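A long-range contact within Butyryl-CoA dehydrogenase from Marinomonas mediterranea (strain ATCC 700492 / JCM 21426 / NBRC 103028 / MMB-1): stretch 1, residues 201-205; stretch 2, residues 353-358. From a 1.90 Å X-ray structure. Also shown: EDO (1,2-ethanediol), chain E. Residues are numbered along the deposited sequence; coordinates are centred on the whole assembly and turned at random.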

ATOM      1  N   LYS B 201       6.088  12.580 -25.151  1.00 15.14           N
ATOM      2  CA  LYS B 201       6.142  11.717 -23.967  1.00 15.10           C
ATOM      3  C   LYS B 201       5.175  12.226 -22.891  1.00 15.11           C
ATOM      4  O   LYS B 201       4.508  13.287 -23.040  1.00 14.99           O
ATOM      5  CB  LYS B 201       7.605  11.650 -23.418  1.00 14.64           C
ATOM      6  CG  LYS B 201       8.155  13.000 -22.977  1.00 17.58           C
ATOM      7  CD  LYS B 201       9.674  12.945 -22.738  1.00 18.58           C
ATOM      8  CE  LYS B 201      10.169  14.123 -21.929  1.00 18.29           C
ATOM      9  NZ  LYS B 201      10.030  15.355 -22.716  1.00 19.61           N
ATOM     10  N   LEU B 202       5.062  11.443 -21.833  1.00 14.55           N
ATOM     11  CA  LEU B 202       3.897  11.667 -20.909  1.00 14.74           C
ATOM     12  C   LEU B 202       4.000  13.024 -20.227  1.00 15.85           C
ATOM     13  O   LEU B 202       2.999  13.757 -20.128  1.00 15.92           O
ATOM     14  CB  LEU B 202       3.886  10.556 -19.831  1.00 14.95           C
ATOM     15  CG  LEU B 202       2.740  10.695 -18.801  1.00 13.75           C
ATOM     16  CD1 LEU B 202       1.382  10.609 -19.509  1.00 13.87           C
ATOM     17  CD2 LEU B 202       2.887   9.516 -17.824  1.00 14.14           C
ATOM     18  N   GLY B 203       5.212  13.389 -19.760  1.00 15.00           N
ATOM     19  CA  GLY B 203       5.409  14.658 -19.071  1.00 15.78           C
ATOM     20  C   GLY B 203       6.682  15.359 -19.421  1.00 18.77           C
ATOM     21  O   GLY B 203       7.369  14.958 -20.401  1.00 17.82           O
ATOM     22  N   LEU B 204       6.988  16.403 -18.648  1.00 18.11           N
ATOM     23  CA  LEU B 204       8.291  17.126 -18.703  1.00 18.86           C
ATOM     24  C   LEU B 204       8.544  17.646 -20.109  1.00 19.67           C
ATOM     25  O   LEU B 204       9.655  17.491 -20.656  1.00 18.67           O
ATOM     26  CB  LEU B 204       9.446  16.216 -18.236  1.00 18.42           C
ATOM     27  CG  LEU B 204       9.310  15.579 -16.837  1.00 18.33           C
ATOM     28  CD1 LEU B 204      10.289  14.411 -16.678  1.00 17.85           C
ATOM     29  CD2 LEU B 204       9.531  16.584 -15.693  1.00 17.85           C
ATOM     30  N   ARG B 205       7.486  18.167 -20.704  1.00 18.26           N
ATOM     31  CA  ARG B 205       7.522  18.670 -22.063  1.00 20.81           C
ATOM     32  C   ARG B 205       8.681  19.649 -22.342  1.00 18.60           C
ATOM     33  O   ARG B 205       9.267  19.593 -23.412  1.00 20.37           O
ATOM     34  CB  ARG B 205       6.128  19.240 -22.449  1.00 24.25           C
ATOM     35  N   ILE B 353       1.422  14.305 -11.762  1.00 13.79           N
ATOM     36  CA  ILE B 353       1.512  12.854 -11.996  1.00 14.40           C
ATOM     37  C   ILE B 353       2.320  12.559 -13.290  1.00 15.04           C
ATOM     38  O   ILE B 353       3.104  11.592 -13.333  1.00 12.91           O
ATOM     39  CB  ILE B 353       0.136  12.117 -12.045  1.00 13.25           C
ATOM     40  CG1 ILE B 353       0.297  10.582 -12.097  1.00 13.45           C
ATOM     41  CG2 ILE B 353      -0.764  12.631 -13.201  1.00 13.39           C
ATOM     42  CD1 ILE B 353       1.200   9.921 -10.994  1.00 13.12           C
ATOM     43  N   LYS B 354       2.097  13.375 -14.319  1.00 14.51           N
ATOM     44  CA  LYS B 354       2.772  13.162 -15.623  1.00 15.35           C
ATOM     45  C   LYS B 354       4.287  13.275 -15.462  1.00 15.16           C
ATOM     46  O   LYS B 354       5.039  12.469 -16.022  1.00 15.39           O
ATOM     47  CB  LYS B 354       2.235  14.172 -16.663  1.00 15.25           C
ATOM     48  CG  LYS B 354       0.774  13.858 -17.045  1.00 15.35           C
ATOM     49  CD  LYS B 354       0.352  14.685 -18.243  1.00 20.41           C
ATOM     50  CE  LYS B 354       0.127  16.124 -17.811  1.00 21.27           C
ATOM     51  NZ  LYS B 354      -0.081  16.905 -19.068  1.00 25.97           N
ATOM     52  N   ASP B 355       4.713  14.235 -14.668  1.00 13.67           N
ATOM     53  CA  ASP B 355       6.133  14.477 -14.427  1.00 15.28           C
ATOM     54  C   ASP B 355       6.693  13.487 -13.471  1.00 16.62           C
ATOM     55  O   ASP B 355       7.828  13.014 -13.663  1.00 16.38           O
ATOM     56  CB  ASP B 355       6.367  15.913 -13.894  1.00 15.01           C
ATOM     57  CG  ASP B 355       5.976  16.968 -14.929  1.00 17.54           C
ATOM     58  OD1 ASP B 355       5.729  16.635 -16.139  1.00 17.46           O
ATOM     59  OD2 ASP B 355       5.909  18.160 -14.557  1.00 16.80           O
ATOM     60  N   ALA B 356       5.908  13.138 -12.435  1.00 13.94           N
ATOM     61  CA  ALA B 356       6.357  12.220 -11.403  1.00 13.93           C
ATOM     62  C   ALA B 356       6.677  10.839 -11.968  1.00 14.37           C
ATOM     63  O   ALA B 356       7.642  10.174 -11.518  1.00 16.32           O
ATOM     64  CB  ALA B 356       5.325  12.088 -10.262  1.00 11.67           C
ATOM     65  N   LEU B 357       5.881  10.407 -12.944  1.00 14.69           N
ATOM     66  CA  LEU B 357       6.083   9.076 -13.493  1.00 14.24           C
ATOM     67  C   LEU B 357       7.448   8.986 -14.252  1.00 17.05           C
ATOM     68  O   LEU B 357       7.991   7.884 -14.364  1.00 18.41           O
ATOM     69  CB  LEU B 357       4.928   8.657 -14.393  1.00 14.50           C
ATOM     70  CG  LEU B 357       3.720   8.191 -13.519  1.00 15.15           C
ATOM     71  CD1 LEU B 357       2.412   8.186 -14.320  1.00 14.22           C
ATOM     72  CD2 LEU B 357       4.008   6.815 -12.881  1.00 16.20           C
ATOM     73  N   GLY B 358       7.926  10.116 -14.749  1.00 14.72           N
ATOM     74  CA  GLY B 358       9.313  10.216 -15.285  1.00 16.20           C
ATOM     75  C   GLY B 358      10.338   9.984 -14.163  1.00 16.93           C
ATOM     76  O   GLY B 358      11.304   9.223 -14.347  1.00 16.79           O
TER
HETATM   77  C1  EDO E 402       6.510  20.735 -18.601  1.00 28.40           C
HETATM   78  O1  EDO E 402       7.921  20.923 -18.792  1.00 19.72           O
HETATM   79  C2  EDO E 402       6.012  20.971 -17.153  1.00 29.04           C
HETATM   80  O2  EDO E 402       6.737  20.020 -16.339  1.00 25.36           O

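A loop without regular secondary structure lies against the side of a helix, held by one backbone-to-carboxylate hydrogen bond and accompanied by leucine packing, a compact example of how a buried acidic side chain can accept a hydrogen bond from a loop amide. The two backbones come nearest, CA to CA, at Gly203, whose CA lies 4.6 Å from the CA of Lys354. Glycine suits so near a passage: a CB modelled at this position would fall 2.5 Å from Lys354 O and 2.6 Å from Asp355 OD1, a clash with both. With hydrogen in its place, Gly203 CA sits 3.6 Å from Asp355 OD1 and 3.8 Å from Lys354 O.

The polar anchor follows at the next residue. Leu204 N donates to Asp355 OD1 over 2.8 Å, with an N-H...acceptor angle of 144°, so the bond is short though somewhat bent. The CA-to-CB bond of Asp355, in the m rotamer, points sideways to the loop, but the end of the side chain comes nearer. Its second oxygen is also engaged: 1,2-ethanediol, probably from the crystallisation liquor, donates from O2 to Asp355 OD2 at 2.7 Å. Within the loop, Lys201 NZ donates to Leu204 O at 3.0 Å, so both backbone polar groups of Leu204 are bonded to side chains. The end of the Leu204 side chain also comes nearer the helix, its CD2 3.7 Å from Asp355 CG.

Apolar contact lies beside this anchor. The CA-to-CB bond of Leu202 points sideways to the helix, but the end of the side chain comes nearer, and its CD2 meets Leu357 CD1 at 3.8 Å. One turn away, Lys354 CB lies 4.1 Å from Leu202 CG; Lys354 CD makes a van der Waals contact with the carbonyl Leu202 O at 3.4 Å, while the end of the lysine leads away. In all, 315 Å² is buried, summed over both sides.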